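Local coordinates for MutT/nudix family protein (Streptococcus pneumoniae, PDB 4HFQ) that hydrolyses UDP-linked precursors of peptidoglycan biosynthesis, acting as a UDP-X diphosphatase of the Nudix family, at residues M70-A74 with N109-I114; E125-A129 with G199-D203; R135-Q139 with K180-Q186. All blocks are in the same frame, centred on the assembly; numbering follows the deposited sequence. Where two conformers were deposited one is given.

Interaction 1 (M70-A74 with N109-I114); sequences MDVRA and NILKEI. With SO4 (sulfate ion), chain F; SO4 (sulfate ion), chain H.
The helix of the Nudix box packs here on the central sheet. Segment 109-114 belongs to helix 106-118, and its Lys112-Glu113-Ile114 fits the Arg-Glu-hydrophobic part of the family signature, with lysine in the arginine's place. Segment 70-74 is a regular beta strand (phi -80 to -140°, psi 130 to 150°). The axes of the two segments approach to 8.0 Å and cross at -59°, with Val72 CA 5.8 Å from Ile110 CA. Met70, Val72 and Ala74 direct their CA-CB bonds at the helix. Val72 (m rotamer) places CG2 3.8 Å from Ile110 CD1 and 3.4 Å from Glu113 OE1, while the small Ala74 lets the helix close in, its CB lying 3.9 Å from Ile110 CG1 and 3.7 Å from Ile114 CD1. At the N-terminal end Met70 SD is 4.1 Å from Asn109 ND2; the carbonyl-type oxygen of Asn109 is held by the backbone of Glu101. No hydrogen bond joins the segments, as suits apolar packing. On the reverse face, Asp71 and Arg73 form a two-pronged salt bridge (NE to OD2 and NH2 to OD1, each 2.9 Å), and Arg73 NH1 gives a 2.9 Å hydrogen bond to O4 of the chain F sulfate; Lys145 is a second partner of Asp71. A helix seated over one face of a mixed sheet is characteristic of the α/β/α sandwich of the Nudix fold.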
loop_
_atom_site.group_PDB
_atom_site.type_symbol
_atom_site.label_atom_id
_atom_site.label_comp_id
_atom_site.label_asym_id
_atom_site.label_seq_id
_atom_site.Cartn_x
_atom_site.Cartn_y
_atom_site.Cartn_z
ATOM N N MET A 70 -4.393 -2.636 3.317
ATOM C CA MET A 70 -4.775 -1.718 4.393
ATOM C C MET A 70 -4.572 -2.320 5.776
ATOM O O MET A 70 -4.981 -3.455 6.046
ATOM C CB MET A 70 -6.247 -1.289 4.251
ATOM C CG MET A 70 -6.769 -0.421 5.402
ATOM S SD MET A 70 -8.475 0.130 5.177
ATOM C CE MET A 70 -8.515 -0.023 3.390
ATOM N N ASP A 71 -3.916 -1.550 6.638
ATOM C CA ASP A 71 -3.937 -1.796 8.085
ATOM C C ASP A 71 -4.352 -0.489 8.733
ATOM O O ASP A 71 -3.935 0.604 8.308
ATOM C CB ASP A 71 -2.552 -2.237 8.583
ATOM C CG ASP A 71 -2.513 -2.508 10.067
ATOM O OD1 ASP A 71 -2.856 -3.622 10.478
ATOM O OD2 ASP A 71 -2.115 -1.605 10.838
ATOM N N VAL A 72 -5.227 -0.595 9.727
ATOM C CA VAL A 72 -5.691 0.596 10.479
ATOM C C VAL A 72 -5.347 0.463 11.947
ATOM O O VAL A 72 -5.392 -0.637 12.504
ATOM C CB VAL A 72 -7.212 0.885 10.290
ATOM C CG1 VAL A 72 -7.506 1.218 8.834
ATOM C CG2 VAL A 72 -8.095 -0.269 10.783
ATOM N N ARG A 73 -4.988 1.588 12.563
ATOM C CA ARG A 73 -4.610 1.618 13.973
ATOM C C ARG A 73 -5.203 2.849 14.620
ATOM O O ARG A 73 -5.397 3.881 13.963
ATOM C CB ARG A 73 -3.094 1.650 14.175
ATOM C CG ARG A 73 -2.349 0.430 13.648
ATOM C CD ARG A 73 -2.644 -0.795 14.491
ATOM N NE ARG A 73 -2.524 -2.014 13.686
ATOM C CZ ARG A 73 -2.705 -3.243 14.151
ATOM N NH1 ARG A 73 -2.950 -3.452 15.444
ATOM N NH2 ARG A 73 -2.614 -4.279 13.337
ATOM N N ALA A 74 -5.478 2.728 15.924
ATOM C CA ALA A 74 -6.036 3.813 16.726
ATOM C C ALA A 74 -5.017 4.322 17.741
ATOM O O ALA A 74 -4.433 3.544 18.486
ATOM C CB ALA A 74 -7.279 3.334 17.459
ATOM N N ASN A 109 -13.689 1.310 9.442
ATOM C CA ASN A 109 -12.868 0.172 9.829
ATOM C C ASN A 109 -12.207 0.372 11.185
ATOM O O ASN A 109 -12.266 -0.523 12.027
ATOM C CB ASN A 109 -11.815 -0.106 8.753
ATOM C CG ASN A 109 -12.247 -1.183 7.782
ATOM O OD1 ASN A 109 -12.559 -2.285 8.193
ATOM N ND2 ASN A 109 -12.249 -0.873 6.480
ATOM N N ILE A 110 -11.619 1.542 11.434
ATOM C CA ILE A 110 -10.950 1.718 12.722
ATOM C C ILE A 110 -11.965 1.784 13.861
ATOM O O ILE A 110 -11.707 1.240 14.925
ATOM C CB ILE A 110 -9.911 2.877 12.762
ATOM C CG1 ILE A 110 -9.025 2.757 14.014
ATOM C CG2 ILE A 110 -10.568 4.257 12.719
ATOM C CD1 ILE A 110 -8.379 1.395 14.218
ATOM N N LEU A 111 -13.118 2.409 13.635
ATOM C CA LEU A 111 -14.131 2.459 14.690
ATOM C C LEU A 111 -14.659 1.069 15.024
ATOM O O LEU A 111 -14.880 0.756 16.209
ATOM C CB LEU A 111 -15.279 3.391 14.307
ATOM C CG LEU A 111 -14.823 4.847 14.215
ATOM C CD1 LEU A 111 -15.962 5.736 13.727
ATOM C CD2 LEU A 111 -14.268 5.349 15.549
ATOM N N LYS A 112 -14.871 0.244 14.007
ATOM C CA LYS A 112 -15.335 -1.126 14.203
ATOM C C LYS A 112 -14.315 -1.903 15.035
ATOM O O LYS A 112 -14.674 -2.562 16.029
ATOM C CB LYS A 112 -15.586 -1.803 12.846
ATOM C CG LYS A 112 -15.987 -3.271 12.929
ATOM C CD LYS A 112 -16.291 -3.808 11.534
ATOM C CE LYS A 112 -16.837 -5.227 11.563
ATOM N NZ LYS A 112 -15.741 -6.190 11.801
ATOM N N GLU A 113 -13.041 -1.794 14.681
ATOM C CA GLU A 113 -11.998 -2.530 15.384
ATOM C C GLU A 113 -11.794 -2.014 16.798
ATOM O O GLU A 113 -11.630 -2.818 17.719
ATOM C CB GLU A 113 -10.720 -2.601 14.555
ATOM C CG GLU A 113 -11.064 -3.327 13.263
ATOM C CD GLU A 113 -9.959 -3.415 12.251
ATOM O OE1 GLU A 113 -8.822 -3.055 12.571
ATOM O OE2 GLU A 113 -10.244 -3.860 11.119
ATOM N N ILE A 114 -11.873 -0.703 17.006
ATOM C CA ILE A 114 -11.839 -0.172 18.380
ATOM C C ILE A 114 -12.970 -0.790 19.223
ATOM O O ILE A 114 -12.740 -1.249 20.351
ATOM C CB ILE A 114 -11.961 1.348 18.407
ATOM C CG1 ILE A 114 -10.698 2.013 17.837
ATOM C CG2 ILE A 114 -12.201 1.836 19.849
ATOM C CD1 ILE A 114 -10.930 3.473 17.504
HETATM S S SO4 F . -4.590 -6.264 17.546
HETATM O O1 SO4 F . -4.418 -7.493 18.363
HETATM O O2 SO4 F . -5.614 -6.530 16.509
HETATM O O3 SO4 F . -5.022 -5.140 18.401
HETATM O O4 SO4 F . -3.312 -5.892 16.900
HETATM S S SO4 H . -18.290 -8.142 9.316
HETATM O O1 SO4 H . -18.182 -9.432 8.602
HETATM O O2 SO4 H . -17.984 -8.352 10.757
HETATM O O3 SO4 H . -17.311 -7.204 8.730
HETATM O O4 SO4 H . -19.663 -7.620 9.194
#

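Interaction 2 (E125-A129 with G199-D203); sequences ERLLA and GQYLD
A short parallel strand pairing lets the C-terminal tail extend the Nudix sheet beside strand 120-132. In backbone terms, Ala129 pairs with Tyr201 (CA to CA 4.4 Å), and Tyr201 N donates to Leu128 O at 3.1 Å; a further backbone hydrogen bond joins Tyr201 to Val130, just after Ala129. Two CA-H...O contacts add to this: Ala129 CA to Tyr201 O, 3.1 Å, and Gln200 CA to Leu128 O, 3.5 Å. Segment 125-129 is irregular: Leu128 (-90/-35) and Ala129 both face Val147 of strand 143-153, a classic beta bulge, and Glu125 with Arg126 make another against Gly149. Among apolar contacts, Ala129 CB meets Tyr201 CB at 3.9 Å, the small methyl leaving room for helix 184-194, whose Leu190 touches both Ala129 and Leu128. Leu127 instead packs on Phe146 and Phe148, and on Gln200 of the second subunit, so the tail also belongs to the dimer contact. Among polar side chains, Tyr201 (t rotamer) carries its ring away from segment 125-129, and its OH donates to Asp203 OD1 at 2.6 Å.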
loop_
_atom_site.group_PDB
_atom_site.type_symbol
_atom_site.label_atom_id
_atom_site.label_comp_id
_atom_site.label_asym_id
_atom_site.label_seq_id
_atom_site.Cartn_x
_atom_site.Cartn_y
_atom_site.Cartn_z
ATOM N N GLU A 125 -10.693 11.611 15.283
ATOM C CA GLU A 125 -10.370 13.031 15.321
ATOM C C GLU A 125 -9.508 13.495 14.145
ATOM O O GLU A 125 -9.728 14.579 13.616
ATOM C CB GLU A 125 -9.705 13.389 16.656
ATOM C CG GLU A 125 -10.597 13.084 17.858
ATOM C CD GLU A 125 -9.920 13.325 19.202
ATOM O OE1 GLU A 125 -8.833 12.756 19.452
ATOM O OE2 GLU A 125 -10.507 14.059 20.042
ATOM N N ARG A 126 -8.519 12.690 13.748
ATOM C CA ARG A 126 -7.651 13.056 12.620
ATOM C C ARG A 126 -6.827 11.852 12.214
ATOM O O ARG A 126 -6.742 10.869 12.947
ATOM C CB ARG A 126 -6.735 14.244 12.974
ATOM C CG ARG A 126 -5.737 13.935 14.080
ATOM C CD ARG A 126 -4.859 15.133 14.442
ATOM N NE ARG A 126 -3.860 15.409 13.409
ATOM C CZ ARG A 126 -2.638 15.890 13.647
ATOM N NH1 ARG A 126 -2.232 16.117 14.891
ATOM N NH2 ARG A 126 -1.819 16.116 12.635
ATOM N N LEU A 127 -6.225 11.938 11.037
ATOM C CA LEU A 127 -5.240 10.956 10.608
ATOM C C LEU A 127 -3.864 11.479 11.016
ATOM O O LEU A 127 -3.489 12.599 10.626
ATOM C CB LEU A 127 -5.322 10.751 9.093
ATOM C CG LEU A 127 -4.305 9.809 8.437
ATOM C CD1 LEU A 127 -4.460 8.398 8.972
ATOM C CD2 LEU A 127 -4.517 9.841 6.930
ATOM N N LEU A 128 -3.118 10.704 11.809
ATOM C CA LEU A 128 -1.792 11.134 12.271
ATOM C C LEU A 128 -0.674 10.713 11.324
ATOM O O LEU A 128 0.329 11.421 11.186
ATOM C CB LEU A 128 -1.492 10.616 13.677
ATOM C CG LEU A 128 -2.466 11.076 14.768
ATOM C CD1 LEU A 128 -2.222 10.234 15.999
ATOM C CD2 LEU A 128 -2.299 12.548 15.106
ATOM N N ALA A 129 -0.806 9.532 10.707
ATOM C CA ALA A 129 0.278 8.985 9.899
ATOM C C ALA A 129 -0.256 7.986 8.931
ATOM O O ALA A 129 -1.240 7.284 9.220
ATOM C CB ALA A 129 1.314 8.293 10.778
ATOM N N GLY A 199 3.873 17.991 11.492
ATOM C CA GLY A 199 2.670 17.657 10.747
ATOM C C GLY A 199 2.523 16.160 10.538
ATOM O O GLY A 199 3.376 15.347 10.926
ATOM N N GLN A 200 1.410 15.817 9.914
ATOM C CA GLN A 200 1.097 14.452 9.527
ATOM C C GLN A 200 2.294 13.722 8.903
ATOM O O GLN A 200 2.968 14.264 8.022
ATOM C CB GLN A 200 -0.035 14.518 8.511
ATOM C CG GLN A 200 -0.518 13.141 8.093
ATOM C CD GLN A 200 -1.801 13.254 7.323
ATOM O OE1 GLN A 200 -2.896 13.117 7.888
ATOM N NE2 GLN A 200 -1.684 13.546 6.036
ATOM N N TYR A 201 2.533 12.488 9.348
ATOM C CA TYR A 201 3.619 11.674 8.807
ATOM C C TYR A 201 3.143 10.868 7.596
ATOM O O TYR A 201 2.155 10.168 7.697
ATOM C CB TYR A 201 4.170 10.720 9.880
ATOM C CG TYR A 201 5.354 9.935 9.373
ATOM C CD1 TYR A 201 5.162 8.799 8.580
ATOM C CD2 TYR A 201 6.666 10.348 9.637
ATOM C CE1 TYR A 201 6.241 8.097 8.066
ATOM C CE2 TYR A 201 7.752 9.640 9.134
ATOM C CZ TYR A 201 7.530 8.527 8.352
ATOM O OH TYR A 201 8.613 7.846 7.838
ATOM N N LEU A 202 3.850 10.971 6.479
ATOM C CA LEU A 202 3.542 10.193 5.288
ATOM C C LEU A 202 4.795 9.566 4.708
ATOM O O LEU A 202 5.751 10.267 4.379
ATOM C CB LEU A 202 2.955 11.071 4.185
ATOM C CG LEU A 202 1.680 11.854 4.469
ATOM C CD1 LEU A 202 1.461 12.758 3.267
ATOM C CD2 LEU A 202 0.494 10.925 4.694
ATOM N N ASP A 203 4.796 8.250 4.551
ATOM C CA ASP A 203 5.866 7.614 3.779
ATOM C C ASP A 203 5.637 7.739 2.277
ATOM O O ASP A 203 4.504 7.747 1.823
ATOM C CB ASP A 203 6.023 6.150 4.180
ATOM C CG ASP A 203 6.804 5.975 5.468
ATOM O OD1 ASP A 203 7.838 6.670 5.653
ATOM O OD2 ASP A 203 6.408 5.118 6.279
#

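Interaction 3 (R135-Q139 with K180-Q186). With EDO (1,2-ethanediol), chain C.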
loop_
_atom_site.group_PDB
_atom_site.type_symbol
_atom_site.label_atom_id
_atom_site.label_comp_id
_atom_site.label_asym_id
_atom_site.label_seq_id
_atom_site.Cartn_x
_atom_site.Cartn_y
_atom_site.Cartn_z
ATOM N N ARG A 135 9.133 -0.094 5.384
ATOM C CA ARG A 135 10.135 0.742 6.055
ATOM C C ARG A 135 10.319 0.382 7.524
ATOM O O ARG A 135 11.456 0.243 7.992
ATOM C CB ARG A 135 9.764 2.223 5.913
ATOM C CG ARG A 135 10.676 3.175 6.697
ATOM C CD ARG A 135 10.368 4.626 6.350
ATOM N NE ARG A 135 10.677 4.935 4.958
ATOM C CZ ARG A 135 11.868 5.334 4.525
ATOM N NH1 ARG A 135 12.873 5.486 5.377
ATOM N NH2 ARG A 135 12.070 5.567 3.239
ATOM N N PHE A 136 9.219 0.211 8.244
ATOM C CA PHE A 136 9.283 0.128 9.713
ATOM C C PHE A 136 9.212 -1.271 10.279
ATOM O O PHE A 136 9.671 -1.497 11.395
ATOM C CB PHE A 136 8.167 0.961 10.340
ATOM C CG PHE A 136 8.385 2.431 10.213
ATOM C CD1 PHE A 136 9.173 3.115 11.147
ATOM C CD2 PHE A 136 7.817 3.142 9.160
ATOM C CE1 PHE A 136 9.380 4.479 11.023
ATOM C CE2 PHE A 136 8.037 4.498 9.029
ATOM C CZ PHE A 136 8.810 5.178 9.964
ATOM N N GLN A 137 8.580 -2.195 9.573
ATOM C CA GLN A 137 8.377 -3.536 10.078
ATOM C C GLN A 137 8.160 -4.480 8.899
ATOM O O GLN A 137 7.088 -5.076 8.718
ATOM C CB GLN A 137 7.195 -3.569 11.054
ATOM C CG GLN A 137 5.845 -3.052 10.508
ATOM C CD GLN A 137 5.379 -1.725 11.106
ATOM O OE1 GLN A 137 5.080 -0.775 10.382
ATOM N NE2 GLN A 137 5.277 -1.667 12.438
ATOM N N LEU A 138 9.233 -4.647 8.132
ATOM C CA LEU A 138 9.170 -5.430 6.920
ATOM C C LEU A 138 8.591 -6.814 7.181
ATOM O O LEU A 138 8.919 -7.482 8.178
ATOM C CB LEU A 138 10.554 -5.541 6.296
ATOM C CG LEU A 138 10.630 -6.339 4.982
ATOM C CD1 LEU A 138 9.844 -5.696 3.846
ATOM C CD2 LEU A 138 12.091 -6.520 4.578
ATOM N N GLN A 139 7.710 -7.249 6.289
ATOM C CA GLN A 139 7.029 -8.533 6.421
ATOM C C GLN A 139 6.554 -8.983 5.034
ATOM O O GLN A 139 6.675 -8.228 4.054
ATOM C CB GLN A 139 5.896 -8.454 7.450
ATOM C CG GLN A 139 4.945 -7.288 7.192
ATOM C CD GLN A 139 4.008 -7.058 8.346
ATOM O OE1 GLN A 139 2.992 -7.720 8.472
ATOM N NE2 GLN A 139 4.364 -6.099 9.210
ATOM N N LYS A 180 5.582 -6.089 14.409
ATOM C CA LYS A 180 4.984 -6.196 13.073
ATOM C C LYS A 180 3.733 -5.339 12.974
ATOM O O LYS A 180 3.292 -5.023 11.862
ATOM C CB LYS A 180 4.665 -7.655 12.732
ATOM C CG LYS A 180 5.877 -8.588 12.713
ATOM C CD LYS A 180 6.755 -8.386 11.491
ATOM C CE LYS A 180 7.955 -9.319 11.591
ATOM N NZ LYS A 180 8.574 -9.605 10.273
ATOM N N ARG A 181 3.194 -4.927 14.126
ATOM C CA ARG A 181 1.994 -4.077 14.196
ATOM C C ARG A 181 2.277 -2.627 14.541
ATOM O O ARG A 181 1.622 -1.722 14.002
ATOM C CB ARG A 181 0.984 -4.651 15.191
ATOM C CG ARG A 181 0.536 -6.044 14.811
ATOM C CD ARG A 181 -0.346 -6.684 15.861
ATOM N NE ARG A 181 -0.479 -8.094 15.531
ATOM C CZ ARG A 181 -0.815 -9.047 16.386
ATOM N NH1 ARG A 181 -1.103 -8.741 17.640
ATOM N NH2 ARG A 181 -0.898 -10.310 15.978
ATOM N N ILE A 182 3.252 -2.388 15.421
ATOM C CA ILE A 182 3.662 -1.038 15.766
ATOM C C ILE A 182 5.028 -1.107 16.420
ATOM O O ILE A 182 5.303 -2.054 17.171
ATOM C CB ILE A 182 2.630 -0.314 16.691
ATOM C CG1 ILE A 182 2.736 1.208 16.545
ATOM C CG2 ILE A 182 2.743 -0.781 18.154
ATOM C CD1 ILE A 182 2.283 1.764 15.200
ATOM N N THR A 183 5.871 -0.132 16.121
ATOM C CA THR A 183 7.207 -0.088 16.729
ATOM C C THR A 183 7.343 1.105 17.671
ATOM O O THR A 183 6.583 2.078 17.597
ATOM C CB THR A 183 8.343 -0.019 15.683
ATOM O OG1 THR A 183 8.334 1.264 15.050
ATOM C CG2 THR A 183 8.219 -1.117 14.617
ATOM N N LYS A 184 8.383 1.077 18.503
ATOM C CA LYS A 184 8.657 2.192 19.400
ATOM C C LYS A 184 8.928 3.478 18.623
ATOM O O LYS A 184 8.456 4.567 18.996
ATOM C CB LYS A 184 9.837 1.841 20.313
ATOM C CG LYS A 184 10.189 2.948 21.294
ATOM C CD LYS A 184 11.211 2.458 22.318
ATOM C CE LYS A 184 11.652 3.589 23.219
ATOM N NZ LYS A 184 12.442 3.024 24.352
ATOM N N GLU A 185 9.668 3.357 17.524
ATOM C CA GLU A 185 9.942 4.512 16.708
ATOM C C GLU A 185 8.643 5.128 16.171
ATOM O O GLU A 185 8.490 6.343 16.159
ATOM C CB GLU A 185 10.869 4.147 15.549
ATOM C CG GLU A 185 11.271 5.356 14.742
ATOM C CD GLU A 185 12.115 5.035 13.530
ATOM O OE1 GLU A 185 12.312 3.845 13.204
ATOM O OE2 GLU A 185 12.579 6.002 12.885
ATOM N N GLN A 186 7.713 4.286 15.729
ATOM C CA GLN A 186 6.451 4.803 15.236
ATOM C C GLN A 186 5.679 5.494 16.358
ATOM O O GLN A 186 5.127 6.568 16.128
ATOM C CB GLN A 186 5.621 3.677 14.624
ATOM C CG GLN A 186 6.133 3.202 13.264
ATOM C CD GLN A 186 5.465 1.936 12.777
ATOM O OE1 GLN A 186 5.126 1.042 13.550
ATOM N NE2 GLN A 186 5.233 1.865 11.440
HETATM C C1 EDO C . 6.393 -9.199 17.655
HETATM O O1 EDO C . 7.399 -8.244 18.035
HETATM C C2 EDO C . 6.035 -9.067 16.176
HETATM O O2 EDO C . 4.688 -8.605 15.968
HETATM O O HOH W 1 10.313 0.792 13.215
#
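Two glutamine amides pair reciprocally: Gln186 NE2 donates to Gln137 OE1 at 2.8 Å, and Gln137 NE2 to Gln186 OE1 at 2.9 Å. Glutamine suits both places because one amide both gives and accepts. Gln186 OE1 also accepts from Thr183 N (2.9 Å) while Thr183 OG1 accepts from Gln186 N (3.2 Å), the capping box that starts helix 184-194. Gln139 NE2 bridges the segments, donating to Lys180 O (3.1 Å) and Gln137 O (3.0 Å). Lys180 NZ reaches Leu138 O at 3.0 Å, and also bonds the backbone oxygens of Lys60 and Glu57 of the second subunit, so its long chain serves the dimer too. A water links Phe136 O (3.0 Å) with Thr183 OG1 (2.7 Å). Further out, Gln186 CG makes a CH-pi contact over the Phe136 ring, 4.1 Å from its centroid. The contact thus joins the end of helix 133-136 to the start of helix 184-194, with Phe136 meeting Phe131 of strand 120-132 edge-to-face and Ile182 resting on strand 93-99.

After the N-terminal helices 3-23, 27-47 and 52-59, the first loop to close is that of interaction 1: strand 69-78 is followed by strands 81-87 and 93-99, then helix 106-118 returns to cover the first. The chain then enters strand 120-132, which opens interaction 2, and helix 133-136, which opens interaction 3. Strands 143-153 and 163-170 follow, 180-186 closes interaction 3, and the tail at 199-203 closes interaction 2 last, so interaction 3 is nested within interaction 2 and both come in series after interaction 1. The nested pair touch directly, Tyr201 OH lying 3.4 Å from Phe136 CZ, and both reach the second subunit. Arg73 NH2, 3.9 Å from Arg181 CG, brings interactions 1 and 3 together.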